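Local coordinates for Lmo0740 protein (Listeria monocytogenes, PDB 4RFA) that probably acts as a dimeric Crp-family transcription activator, joining a cyclic nucleotide-binding-like beta domain to a DNA-binding helix-turn-helix domain, at residues E61-D64 with T69-I72; E159-E164 with A187-T192; T98-S103 with P178-Q183; F75-N80 with F136-A141; I40-E45 with S49-V54. All blocks are in the same frame, centred on the assembly; numbering follows the deposited sequence.

How the contacts relate
Contact 5, then contact 1, lie first along the chain, within the beta domain; contacts 4 and 3 tie that domain to what follows, contact 2 joins helix 150-165 to helix 183-189, and contact 3 interleaves with both 4 and 2. Contacts 1, 3 and 4 share one antiparallel sheet (strands 58-62, 72-76 and 95-99), with centres about 16 to 17 Å apart. Contact 2 lies about 12 Å from contact 4, joined to it by the E164–R138 salt bridge and by F75 against Y189. Contact 5, about 24 Å from contact 2, is on the opposite side of the chain's centre. Contacts 2 and 4 also touch the second subunit, so the domain interface adjoins the dimer interface, consistent with coupling between them.

Contact 1: E61-D64 with T69-I72; sequences ELED and TNYI
E61 and I72 face each other as an antiparallel, non-hydrogen-bonded pair at the point where strands 58-62 and 72-76 open into their connecting hairpin loop. Just beyond it L62 N donates to Y71 O at 3.0 Å, and the same carbonyl oxygen receives a CA-H contact from E61. Where the backbones then diverge, a water spans the gap, donating a hydrogen bond to L62 O and accepting one from Y71 N.

N70 reaches across this widening. With CG anti to its carbonyl carbon (chi1 -69°), its amide lies against the 61-64 backbone, and D64 N donates to N70 OD1 at 3.2 Å, arriving from well above the amide plane. At the other end of the amide, ND2 makes two weak bonds, to E61 OE1 at 3.3 Å and to E63 OE1 at 3.2 Å. The E61 carboxylate stands nearly perpendicular to the amide (82°). A second water donates to E61 OE1 and accepts from N70 N. The outer oxygens of the acids are engaged too: E61 OE2 with T98 and R188, E63 OE2 with S96.

One amide thus serves both donors and acceptors of the loop: two carboxylates accepting from ND2 and D64 N donating to OD1 are consistent with its being turned this way round.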
# COMPACT_ATOMS: atom_id res chain seq x y z
N GLU A 61 8.16 11.50 0.44
CA GLU A 61 9.50 11.27 0.99
C GLU A 61 9.52 10.55 2.33
O GLU A 61 8.74 10.89 3.21
CB GLU A 61 10.18 12.62 1.21
CG GLU A 61 10.13 13.53 -0.01
CD GLU A 61 11.10 14.70 0.07
OE1 GLU A 61 11.78 14.83 1.13
OE2 GLU A 61 11.18 15.48 -0.91
N LEU A 62 10.45 9.61 2.50
CA LEU A 62 10.73 9.02 3.81
C LEU A 62 11.55 10.00 4.67
O LEU A 62 12.75 10.23 4.41
CB LEU A 62 11.47 7.67 3.68
CG LEU A 62 11.98 7.04 5.00
CD1 LEU A 62 10.95 7.10 6.12
CD2 LEU A 62 12.45 5.61 4.80
N GLU A 63 10.91 10.54 5.70
CA GLU A 63 11.55 11.53 6.56
C GLU A 63 12.65 10.88 7.41
O GLU A 63 12.38 9.95 8.18
CB GLU A 63 10.51 12.24 7.45
CG GLU A 63 9.53 13.09 6.66
CD GLU A 63 10.19 14.28 5.98
OE1 GLU A 63 11.26 14.73 6.45
OE2 GLU A 63 9.64 14.79 4.98
N ASP A 64 13.88 11.35 7.23
CA ASP A 64 15.03 10.84 7.99
C ASP A 64 15.96 12.01 8.18
O ASP A 64 16.77 12.32 7.29
CB ASP A 64 15.74 9.72 7.22
CG ASP A 64 16.87 9.05 8.02
OD1 ASP A 64 17.31 9.56 9.06
OD2 ASP A 64 17.33 7.99 7.59
N THR A 69 19.22 14.59 1.88
CA THR A 69 18.09 14.43 0.94
C THR A 69 17.40 13.11 1.23
O THR A 69 18.01 12.07 1.29
CB THR A 69 18.53 14.52 -0.56
OG1 THR A 69 18.98 13.24 -1.03
CG2 THR A 69 19.62 15.56 -0.74
N ASN A 70 16.11 13.18 1.46
CA ASN A 70 15.40 12.01 1.79
C ASN A 70 15.17 11.14 0.57
O ASN A 70 15.07 11.62 -0.56
CB ASN A 70 14.04 12.35 2.35
CG ASN A 70 14.10 13.00 3.74
OD1 ASN A 70 14.96 12.68 4.57
ND2 ASN A 70 13.13 13.86 4.00
N TYR A 71 15.03 9.86 0.84
CA TYR A 71 14.58 8.91 -0.15
C TYR A 71 13.15 9.22 -0.52
O TYR A 71 12.42 9.87 0.22
CB TYR A 71 14.65 7.51 0.44
CG TYR A 71 16.04 7.00 0.73
CD1 TYR A 71 17.13 7.40 -0.03
CD2 TYR A 71 16.26 6.06 1.75
CE1 TYR A 71 18.41 6.91 0.22
CE2 TYR A 71 17.53 5.55 2.00
CZ TYR A 71 18.61 5.98 1.23
OH TYR A 71 19.88 5.49 1.46
N ILE A 72 12.73 8.71 -1.65
CA ILE A 72 11.37 8.87 -2.12
C ILE A 72 10.72 7.52 -2.03
O ILE A 72 11.25 6.54 -2.59
CB ILE A 72 11.36 9.32 -3.57
CG1 ILE A 72 11.92 10.73 -3.66
CG2 ILE A 72 9.97 9.14 -4.19
CD1 ILE A 72 12.31 11.15 -5.09
O HOH W 1 14.33 15.39 1.08
O HOH W 2 14.96 8.96 3.62

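Contact 2: E159-E164 with A187-T192; sequences ENLAVE and ARYCRT
N160 ND2 donates to Y189 OH at 3.3 Å with an angle of 155° at the hydrogen, and the hydroxyl lies close to the plane of the asparagine amide. Y189 lies in the last part of helix 183-189, the first helix of the helix-turn-helix of this probable DNA-binding domain, whereas N160 belongs to helix 150-165, which packs behind it. The ring plane is turned steeply against the amide, and N160 CB also comes within 3.4 Å of Y189 OH, placing the hydroxyl beside the start of the asparagine side chain.

The tyrosine spans the gap between the helices because its CG is anti to the backbone N (chi1 178°). Alongside the ring, L161 runs past in the opposite direction, its branch point CG 3.8 Å from Y189 CE2 and CD1 near both CE2 and CD2. L142 of helix 126-143 and F75 of the beta domain also meet this ring, so three parts of the fold converge on it.

Behind Y189 the helix closes in a Schellman motif: R191 takes positive phi, its N bonds weakly back to R188 O, and T192 N bonds to A187 O at 3.0 Å.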
# COMPACT_ATOMS: atom_id res chain seq x y z
N GLU A 159 11.41 -0.02 -14.38
CA GLU A 159 10.22 -0.67 -14.88
C GLU A 159 8.92 -0.14 -14.27
O GLU A 159 7.91 -0.04 -15.00
CB GLU A 159 10.30 -2.22 -14.75
CG GLU A 159 8.96 -2.91 -14.83
CD GLU A 159 9.01 -4.41 -14.53
OE1 GLU A 159 9.85 -5.13 -15.11
OE2 GLU A 159 8.17 -4.86 -13.72
N ASN A 160 8.90 0.07 -12.96
CA ASN A 160 7.74 0.58 -12.26
C ASN A 160 7.42 1.96 -12.87
O ASN A 160 6.26 2.31 -13.12
CB ASN A 160 8.01 0.87 -10.76
CG ASN A 160 8.17 -0.40 -9.86
OD1 ASN A 160 7.81 -1.52 -10.21
ND2 ASN A 160 8.64 -0.17 -8.64
N LEU A 161 8.44 2.78 -13.01
CA LEU A 161 8.20 4.13 -13.59
C LEU A 161 7.73 4.06 -15.06
O LEU A 161 6.87 4.82 -15.48
CB LEU A 161 9.46 4.93 -13.50
CG LEU A 161 9.85 5.20 -12.05
CD1 LEU A 161 11.21 5.86 -11.99
CD2 LEU A 161 8.85 6.09 -11.33
N ALA A 162 8.27 3.13 -15.84
CA ALA A 162 7.83 3.02 -17.24
C ALA A 162 6.37 2.68 -17.29
O ALA A 162 5.61 3.24 -18.05
CB ALA A 162 8.63 1.97 -17.98
N VAL A 163 5.96 1.79 -16.41
CA VAL A 163 4.56 1.50 -16.31
C VAL A 163 3.78 2.74 -15.82
O VAL A 163 2.73 3.04 -16.35
CB VAL A 163 4.30 0.31 -15.38
CG1 VAL A 163 2.79 0.13 -15.13
CG2 VAL A 163 4.88 -0.96 -16.00
N GLU A 164 4.28 3.44 -14.83
CA GLU A 164 3.50 4.50 -14.24
C GLU A 164 3.40 5.74 -15.06
O GLU A 164 2.39 6.36 -15.09
CB GLU A 164 4.13 4.91 -12.93
CG GLU A 164 3.69 4.10 -11.76
CD GLU A 164 4.53 4.37 -10.55
OE1 GLU A 164 5.26 5.35 -10.52
OE2 GLU A 164 4.43 3.59 -9.61
N ALA A 187 18.12 7.91 -7.83
CA ALA A 187 18.81 7.42 -6.68
C ALA A 187 17.98 7.43 -5.41
O ALA A 187 18.07 6.51 -4.57
CB ALA A 187 20.07 8.19 -6.43
N ARG A 188 17.23 8.50 -5.22
CA ARG A 188 16.38 8.62 -4.06
C ARG A 188 15.28 7.58 -4.10
O ARG A 188 14.95 7.00 -3.05
CB ARG A 188 15.82 10.02 -3.92
CG ARG A 188 16.93 11.04 -3.68
CD ARG A 188 16.44 12.44 -3.90
NE ARG A 188 15.45 12.79 -2.93
CZ ARG A 188 14.56 13.75 -3.13
NH1 ARG A 188 14.60 14.44 -4.27
NH2 ARG A 188 13.68 14.00 -2.19
N TYR A 189 14.75 7.28 -5.29
CA TYR A 189 13.67 6.31 -5.40
C TYR A 189 14.20 4.89 -5.24
O TYR A 189 13.49 3.98 -4.75
CB TYR A 189 12.94 6.52 -6.70
CG TYR A 189 11.80 5.57 -7.02
CD1 TYR A 189 10.63 5.52 -6.28
CD2 TYR A 189 11.85 4.79 -8.18
CE1 TYR A 189 9.56 4.70 -6.65
CE2 TYR A 189 10.79 3.97 -8.54
CZ TYR A 189 9.66 3.92 -7.77
OH TYR A 189 8.69 3.06 -8.19
N CYS A 190 15.44 4.69 -5.68
CA CYS A 190 16.11 3.40 -5.50
C CYS A 190 16.74 3.21 -4.13
O CYS A 190 17.28 2.16 -3.86
CB CYS A 190 17.17 3.15 -6.58
SG CYS A 190 16.42 3.00 -8.20
N ARG A 191 16.68 4.25 -3.32
CA ARG A 191 17.19 4.22 -1.97
C ARG A 191 18.68 3.75 -2.01
O ARG A 191 19.07 2.72 -1.45
CB ARG A 191 16.19 3.40 -1.11
CG ARG A 191 14.69 3.78 -1.36
CD ARG A 191 13.77 3.09 -0.34
NE ARG A 191 12.27 3.07 -0.42
CZ ARG A 191 11.44 3.28 -1.45
NH1 ARG A 191 11.85 3.57 -2.67
NH2 ARG A 191 10.10 3.13 -1.22
N THR A 192 19.46 4.49 -2.79
CA THR A 192 20.91 4.36 -2.87
C THR A 192 21.58 5.73 -3.19
O THR A 192 20.91 6.74 -3.22
CB THR A 192 21.29 3.35 -3.93
OG1 THR A 192 22.65 3.01 -3.75
CG2 THR A 192 21.06 3.88 -5.35

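Contact 3: T98-S103 with P178-Q183; sequences TVMSES and PNFINQ
The F180 ring has M100 CB over one face, 3.7 Å above the plane and displaced toward the rim on the side of CD1 and CE1. This is a CH-pi contact, with the carbon 4.1 Å from the ring centroid. S101 CB approaches CD2 obliquely and more distantly, at 4.5 Å. The M100 side chain crosses the phenylalanine at about a right angle and bends about both the CB-CG and CG-SE bonds, bringing the selenium of this selenomethionine 5.2 Å from the centroid. That oblique Met-aromatic approach belongs to one of two modelled conformers.

F180 CG lies between its own backbone N and carbonyl carbon (chi1 72°), the crowded position, which turns the ring face to M100 CB while F180 CB sits 3.3 Å from M100 O. Through this ring the probable DNA-binding domain meets the residues following strand 95-99 of the beta domain. It projects from a type I turn, P178 to I181, closed by I181 N on P178 O at 3.1 Å; directly after it N182 caps helix 183-189, with OD1 accepting from V185 N.

Y57, F75 and M165 also pack around F180. On the strand side, S101 OG donates to S103 O at 2.9 Å and is also bonded to Y57 N.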
# COMPACT_ATOMS: atom_id res chain seq x y z
N THR A 98 6.22 16.34 -2.02
CA THR A 98 6.88 17.42 -2.73
C THR A 98 6.57 17.35 -4.20
O THR A 98 6.65 16.28 -4.81
CB THR A 98 8.40 17.26 -2.59
OG1 THR A 98 8.74 17.20 -1.20
CG2 THR A 98 9.16 18.35 -3.26
N VAL A 99 6.27 18.49 -4.78
CA VAL A 99 5.93 18.60 -6.17
C VAL A 99 7.19 18.46 -6.97
O VAL A 99 8.17 19.15 -6.71
CB VAL A 99 5.22 19.93 -6.44
CG1 VAL A 99 4.96 20.13 -7.92
CG2 VAL A 99 3.90 19.93 -5.66
N MSE A 100 7.14 17.55 -7.94
CA MSE A 100 8.31 17.17 -8.72
C MSE A 100 8.37 17.76 -10.10
O MSE A 100 9.45 17.85 -10.72
CB MSE A 100 8.19 15.67 -8.96
CG MSE A 100 8.56 14.96 -7.69
SE MSE A 100 10.50 14.75 -7.73
CE MSE A 100 10.96 15.91 -6.20
N SER A 101 7.18 18.10 -10.60
CA SER A 101 7.03 18.67 -11.91
C SER A 101 6.94 20.21 -11.76
O SER A 101 6.97 20.76 -10.64
CB SER A 101 5.83 18.05 -12.62
OG SER A 101 4.68 18.19 -11.82
N GLU A 102 6.87 20.90 -12.89
CA GLU A 102 6.93 22.36 -12.88
C GLU A 102 5.67 22.90 -12.22
O GLU A 102 5.72 23.83 -11.39
CB GLU A 102 7.11 22.88 -14.30
CG GLU A 102 8.39 22.37 -14.98
N SER A 103 4.54 22.26 -12.54
CA SER A 103 3.30 22.47 -11.81
C SER A 103 2.45 21.21 -11.62
O SER A 103 2.66 20.17 -12.28
CB SER A 103 2.45 23.54 -12.50
OG SER A 103 1.89 23.00 -13.69
N PRO A 178 9.50 10.89 -17.82
CA PRO A 178 9.52 12.34 -17.63
C PRO A 178 10.87 12.91 -17.24
O PRO A 178 11.68 12.28 -16.55
CB PRO A 178 8.55 12.57 -16.47
CG PRO A 178 7.69 11.38 -16.46
CD PRO A 178 8.57 10.24 -16.87
N ASN A 179 11.01 14.17 -17.60
CA ASN A 179 12.21 14.94 -17.43
C ASN A 179 12.65 15.06 -15.99
O ASN A 179 13.84 15.10 -15.72
CB ASN A 179 11.94 16.34 -17.97
CG ASN A 179 13.20 17.06 -18.33
OD1 ASN A 179 13.52 18.09 -17.74
ND2 ASN A 179 13.93 16.53 -19.29
N PHE A 180 11.69 15.14 -15.07
CA PHE A 180 12.02 15.29 -13.66
C PHE A 180 12.70 14.04 -13.04
O PHE A 180 13.30 14.14 -11.98
CB PHE A 180 10.79 15.76 -12.85
CG PHE A 180 9.73 14.70 -12.68
CD1 PHE A 180 9.85 13.74 -11.70
CD2 PHE A 180 8.61 14.69 -13.51
CE1 PHE A 180 8.87 12.78 -11.52
CE2 PHE A 180 7.64 13.73 -13.37
CZ PHE A 180 7.77 12.75 -12.37
N ILE A 181 12.59 12.88 -13.67
CA ILE A 181 13.36 11.71 -13.27
C ILE A 181 14.80 11.81 -13.82
O ILE A 181 15.09 11.43 -14.98
CB ILE A 181 12.75 10.40 -13.76
CG1 ILE A 181 11.25 10.27 -13.40
CG2 ILE A 181 13.54 9.21 -13.16
CD1 ILE A 181 10.93 10.13 -11.96
N ASN A 182 15.66 12.39 -12.99
CA ASN A 182 17.09 12.47 -13.25
C ASN A 182 17.81 11.55 -12.31
O ASN A 182 17.21 10.78 -11.49
CB ASN A 182 17.63 13.90 -13.09
CG ASN A 182 17.29 14.53 -11.74
OD1 ASN A 182 17.00 13.86 -10.77
ND2 ASN A 182 17.36 15.83 -11.68
N GLN A 183 19.12 11.60 -12.43
CA GLN A 183 19.99 10.78 -11.60
C GLN A 183 19.77 10.87 -10.10
O GLN A 183 19.78 9.85 -9.38
CB GLN A 183 21.45 11.08 -11.94
CG GLN A 183 22.39 9.96 -11.55
CD GLN A 183 23.74 10.14 -12.18
OE1 GLN A 183 23.95 9.90 -13.38
NE2 GLN A 183 24.67 10.58 -11.37

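Contact 4: F75-N80 with F136-A141; sequences FVLPYN and FARHYA
This buried polar contact fixes R138, on the long dimerisation helix 126-143, to the end of strand 72-76 and the turn after it. It joins the beta domain of this Crp-like fold to the helix that leads toward the probable DNA-binding domain. R138 NH2 donates to F75 O at 2.6 Å, nearly straight at 160°, with the oxygen lying in the plane of the guanidinium. The chain of R138 is bent at chi3 (56°), which turns the flat group edge-on to the strand end.

L77 approaches from the opposite direction and lays CD1 over one face, 3.6 Å from CZ and above the centre of the group. N80, at the other end of the turn from L77, adds a weak bond from R138 NH1 to OD1 at 3.3 Å, the amide and guanidinium planes being nearly aligned. Two waters extend the network: one accepts from both F75 N and R138 NH2, the other from R138 NH1 and, weakly, from N80 ND2. R138 NE is taken by E164 of helix 150-165 in a salt bridge, so all three nitrogens have partners.

The next residue, H139, bonds through ND1 to H139 of the second subunit. Within the type II turn from L77 to N80, closed by N80 N on L77 O, the side-chain OD1 of N80 also accepts from L77 N at 2.7 Å with an angle of 172°.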
# COMPACT_ATOMS: atom_id res chain seq x y z
N PHE A 75 5.82 7.82 -5.95
CA PHE A 75 5.34 8.98 -6.64
C PHE A 75 3.82 9.10 -6.59
O PHE A 75 3.14 8.13 -6.50
CB PHE A 75 5.83 8.96 -8.08
CG PHE A 75 7.30 9.15 -8.18
CD1 PHE A 75 7.85 10.43 -8.07
CD2 PHE A 75 8.15 8.07 -8.26
CE1 PHE A 75 9.23 10.63 -8.09
CE2 PHE A 75 9.55 8.25 -8.27
CZ PHE A 75 10.09 9.53 -8.18
N VAL A 76 3.32 10.33 -6.74
CA VAL A 76 1.90 10.65 -6.83
C VAL A 76 1.68 11.06 -8.28
O VAL A 76 2.33 11.98 -8.76
CB VAL A 76 1.65 11.89 -5.97
CG1 VAL A 76 0.25 12.48 -6.20
CG2 VAL A 76 1.94 11.55 -4.54
N LEU A 77 0.75 10.38 -8.93
CA LEU A 77 0.46 10.54 -10.35
C LEU A 77 -0.89 11.23 -10.57
O LEU A 77 -1.74 11.23 -9.68
CB LEU A 77 0.39 9.15 -11.02
CG LEU A 77 1.42 8.17 -10.50
CD1 LEU A 77 1.26 6.79 -11.11
CD2 LEU A 77 2.83 8.68 -10.77
N PRO A 78 -1.08 11.82 -11.76
CA PRO A 78 -2.39 12.28 -12.18
C PRO A 78 -3.42 11.17 -12.00
O PRO A 78 -3.13 10.02 -12.31
CB PRO A 78 -2.18 12.63 -13.68
CG PRO A 78 -0.73 12.94 -13.82
CD PRO A 78 -0.10 11.93 -12.85
N TYR A 79 -4.56 11.52 -11.43
CA TYR A 79 -5.70 10.62 -11.14
C TYR A 79 -5.59 9.78 -9.89
O TYR A 79 -6.50 9.01 -9.59
CB TYR A 79 -6.06 9.76 -12.36
CG TYR A 79 -6.10 10.59 -13.62
CD1 TYR A 79 -6.99 11.66 -13.71
CD2 TYR A 79 -5.23 10.36 -14.67
CE1 TYR A 79 -7.03 12.46 -14.83
CE2 TYR A 79 -5.26 11.16 -15.81
CZ TYR A 79 -6.17 12.21 -15.88
OH TYR A 79 -6.24 13.03 -16.98
N ASN A 80 -4.51 9.94 -9.13
CA ASN A 80 -4.44 9.40 -7.77
C ASN A 80 -5.32 10.12 -6.77
O ASN A 80 -5.54 11.35 -6.86
CB ASN A 80 -3.00 9.45 -7.21
CG ASN A 80 -2.05 8.49 -7.90
OD1 ASN A 80 -0.85 8.56 -7.72
ND2 ASN A 80 -2.58 7.62 -8.72
N PHE A 136 -2.75 0.46 -4.30
CA PHE A 136 -2.37 -0.85 -3.75
C PHE A 136 -1.46 -1.65 -4.63
O PHE A 136 -0.43 -2.15 -4.17
CB PHE A 136 -3.59 -1.69 -3.48
CG PHE A 136 -4.37 -1.24 -2.31
CD1 PHE A 136 -3.79 -0.48 -1.32
CD2 PHE A 136 -5.69 -1.58 -2.20
CE1 PHE A 136 -4.53 -0.07 -0.22
CE2 PHE A 136 -6.42 -1.18 -1.10
CZ PHE A 136 -5.84 -0.42 -0.11
N ALA A 137 -1.84 -1.77 -5.89
CA ALA A 137 -1.01 -2.54 -6.83
C ALA A 137 0.38 -1.92 -6.89
O ALA A 137 1.35 -2.63 -6.85
CB ALA A 137 -1.64 -2.57 -8.22
N ARG A 138 0.49 -0.58 -6.91
CA ARG A 138 1.81 0.03 -6.96
C ARG A 138 2.60 -0.16 -5.65
O ARG A 138 3.80 -0.36 -5.65
CB ARG A 138 1.68 1.49 -7.32
CG ARG A 138 1.13 1.71 -8.72
CD ARG A 138 0.64 3.12 -8.87
NE ARG A 138 1.78 4.00 -8.54
CZ ARG A 138 1.68 5.16 -7.91
NH1 ARG A 138 0.51 5.60 -7.50
NH2 ARG A 138 2.77 5.85 -7.65
N HIS A 139 1.89 -0.19 -4.53
CA HIS A 139 2.51 -0.50 -3.25
C HIS A 139 3.13 -1.91 -3.26
O HIS A 139 4.26 -2.10 -2.84
CB HIS A 139 1.48 -0.41 -2.12
CG HIS A 139 1.06 0.98 -1.74
ND1 HIS A 139 0.08 1.23 -0.80
CD2 HIS A 139 1.46 2.19 -2.20
CE1 HIS A 139 -0.06 2.53 -0.66
NE2 HIS A 139 0.76 3.13 -1.50
N TYR A 140 2.38 -2.89 -3.72
CA TYR A 140 2.90 -4.24 -3.85
C TYR A 140 4.10 -4.33 -4.73
O TYR A 140 5.03 -5.03 -4.41
CB TYR A 140 1.82 -5.16 -4.39
CG TYR A 140 0.93 -5.66 -3.30
CD1 TYR A 140 1.32 -6.76 -2.52
CD2 TYR A 140 -0.26 -5.06 -3.05
CE1 TYR A 140 0.52 -7.23 -1.49
CE2 TYR A 140 -1.08 -5.51 -2.03
CZ TYR A 140 -0.70 -6.58 -1.25
OH TYR A 140 -1.52 -7.03 -0.26
N ALA A 141 4.10 -3.62 -5.84
CA ALA A 141 5.26 -3.67 -6.71
C ALA A 141 6.49 -3.19 -5.95
O ALA A 141 7.54 -3.84 -5.95
CB ALA A 141 5.00 -2.85 -7.96
O HOH W 3 5.90 5.54 -7.67
O HOH W 4 -1.99 4.87 -8.99

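Contact 5: I40-E45 with S49-V54; sequences IIFEDE and SIFFIV
An aromatic pair at the surface of the beta-roll of the probable cyclic nucleotide-binding-like domain joins a loop to a strand: F42, from the loop after strand 29-35, lies over F51 of strand 49-55. The two rings form an offset stack, with centroids 5.0 Å apart and planes inclined at 28°. The approach is made through CD1 and CE1 of F42. Its CD1 stands over the face of F51, displaced toward the rim, 3.6 Å from F51 CE1 and 3.9 Å from F51 CZ, and F42 CE1 follows at 4.0 Å from F51 CD1. Seen from F42, the partner comes in obliquely.

The two side chains start from backbones well apart, F42 and S49 having the nearest CA atoms at 8.7 Å, so the rings themselves bridge the gap. F42 CG is anti to its carbonyl carbon (chi1 -44°), which swings the ring over to the strand although CB does not point there directly.

Each ring rests on its own part of the roll. F42 also packs on I97 of strand 95-99, which pairs with I40 of the same loop through the backbone, while F51 meets L82 and K108 of the strands flanking its own. F52, the next residue, turns to the other face of the strand and meets F127. The stack thus adds a side-chain link between this loop, which runs beside strand 95-99 of one sheet, and strand 49-55 of the other, in keeping with the beta-roll of the Crp family.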
# COMPACT_ATOMS: atom_id res chain seq x y z
N ILE A 40 2.89 19.69 -0.46
CA ILE A 40 1.43 19.55 -0.37
C ILE A 40 1.12 19.11 1.07
O ILE A 40 1.66 18.12 1.56
CB ILE A 40 0.95 18.51 -1.42
CG1 ILE A 40 1.21 19.04 -2.83
CG2 ILE A 40 -0.51 18.14 -1.23
CD1 ILE A 40 1.11 17.97 -3.90
N ILE A 41 0.29 19.87 1.77
CA ILE A 41 0.06 19.64 3.21
C ILE A 41 -1.43 19.52 3.45
O ILE A 41 -2.18 20.35 2.97
CB ILE A 41 0.66 20.80 4.04
CG1 ILE A 41 2.19 20.78 3.92
CG2 ILE A 41 0.22 20.72 5.50
CD1 ILE A 41 2.84 22.15 3.96
N PHE A 42 -1.87 18.48 4.15
CA PHE A 42 -3.30 18.33 4.46
C PHE A 42 -3.65 19.05 5.78
O PHE A 42 -3.14 18.66 6.82
CB PHE A 42 -3.69 16.84 4.58
CG PHE A 42 -3.12 15.94 3.49
CD1 PHE A 42 -3.18 16.31 2.15
CD2 PHE A 42 -2.55 14.71 3.82
CE1 PHE A 42 -2.66 15.49 1.17
CE2 PHE A 42 -2.04 13.88 2.84
CZ PHE A 42 -2.09 14.27 1.51
N GLU A 43 -4.49 20.08 5.73
CA GLU A 43 -5.04 20.70 6.97
C GLU A 43 -5.85 19.70 7.77
O GLU A 43 -6.80 19.14 7.25
CB GLU A 43 -5.97 21.90 6.68
CG GLU A 43 -5.32 23.27 6.75
CD GLU A 43 -4.81 23.73 5.40
OE1 GLU A 43 -5.64 23.97 4.50
OE2 GLU A 43 -3.57 23.86 5.25
N ASP A 44 -5.53 19.52 9.05
CA ASP A 44 -6.24 18.55 9.88
C ASP A 44 -7.53 19.16 10.44
O ASP A 44 -7.77 19.12 11.64
CB ASP A 44 -5.34 17.98 11.00
CG ASP A 44 -4.43 19.03 11.62
OD1 ASP A 44 -3.65 19.66 10.87
OD2 ASP A 44 -4.47 19.22 12.85
N GLU A 45 -8.34 19.72 9.55
CA GLU A 45 -9.66 20.24 9.93
C GLU A 45 -10.52 19.08 10.45
O GLU A 45 -10.16 17.90 10.32
CB GLU A 45 -10.33 20.93 8.73
CG GLU A 45 -9.73 22.28 8.34
CD GLU A 45 -9.86 22.58 6.85
OE1 GLU A 45 -8.97 22.16 6.08
OE2 GLU A 45 -10.84 23.25 6.45
N SER A 49 -11.14 15.90 3.88
CA SER A 49 -11.38 15.78 2.45
C SER A 49 -10.41 14.86 1.74
O SER A 49 -9.37 14.48 2.26
CB SER A 49 -11.38 17.18 1.82
OG SER A 49 -10.49 18.05 2.49
N ILE A 50 -10.80 14.49 0.54
CA ILE A 50 -10.05 13.64 -0.35
C ILE A 50 -9.46 14.56 -1.43
O ILE A 50 -10.08 15.56 -1.78
CB ILE A 50 -11.02 12.61 -0.95
CG1 ILE A 50 -11.63 11.77 0.17
CG2 ILE A 50 -10.33 11.69 -1.91
CD1 ILE A 50 -10.60 11.16 1.10
N PHE A 51 -8.26 14.25 -1.93
CA PHE A 51 -7.58 15.09 -2.94
C PHE A 51 -7.33 14.33 -4.23
O PHE A 51 -6.78 13.28 -4.20
CB PHE A 51 -6.21 15.58 -2.40
CG PHE A 51 -6.33 16.35 -1.13
CD1 PHE A 51 -6.52 15.69 0.08
CD2 PHE A 51 -6.29 17.72 -1.14
CE1 PHE A 51 -6.69 16.41 1.26
CE2 PHE A 51 -6.45 18.44 0.02
CZ PHE A 51 -6.66 17.79 1.22
N PHE A 52 -7.77 14.87 -5.35
CA PHE A 52 -7.46 14.26 -6.65
C PHE A 52 -6.50 15.05 -7.49
O PHE A 52 -6.77 16.22 -7.83
CB PHE A 52 -8.73 14.13 -7.47
CG PHE A 52 -9.46 12.89 -7.20
CD1 PHE A 52 -9.00 11.70 -7.74
CD2 PHE A 52 -10.56 12.89 -6.37
CE1 PHE A 52 -9.66 10.51 -7.48
CE2 PHE A 52 -11.23 11.71 -6.10
CZ PHE A 52 -10.78 10.52 -6.65
N ILE A 53 -5.42 14.41 -7.92
CA ILE A 53 -4.44 15.08 -8.76
C ILE A 53 -4.97 15.00 -10.18
O ILE A 53 -5.33 13.92 -10.65
CB ILE A 53 -3.08 14.40 -8.72
CG1 ILE A 53 -2.65 14.13 -7.28
CG2 ILE A 53 -2.07 15.18 -9.54
CD1 ILE A 53 -2.97 15.18 -6.26
N VAL A 54 -5.06 16.14 -10.84
CA VAL A 54 -5.52 16.14 -12.24
C VAL A 54 -4.35 16.34 -13.17
O VAL A 54 -4.37 15.85 -14.28
CB VAL A 54 -6.66 17.15 -12.53
CG1 VAL A 54 -7.83 16.91 -11.59
CG2 VAL A 54 -6.17 18.56 -12.40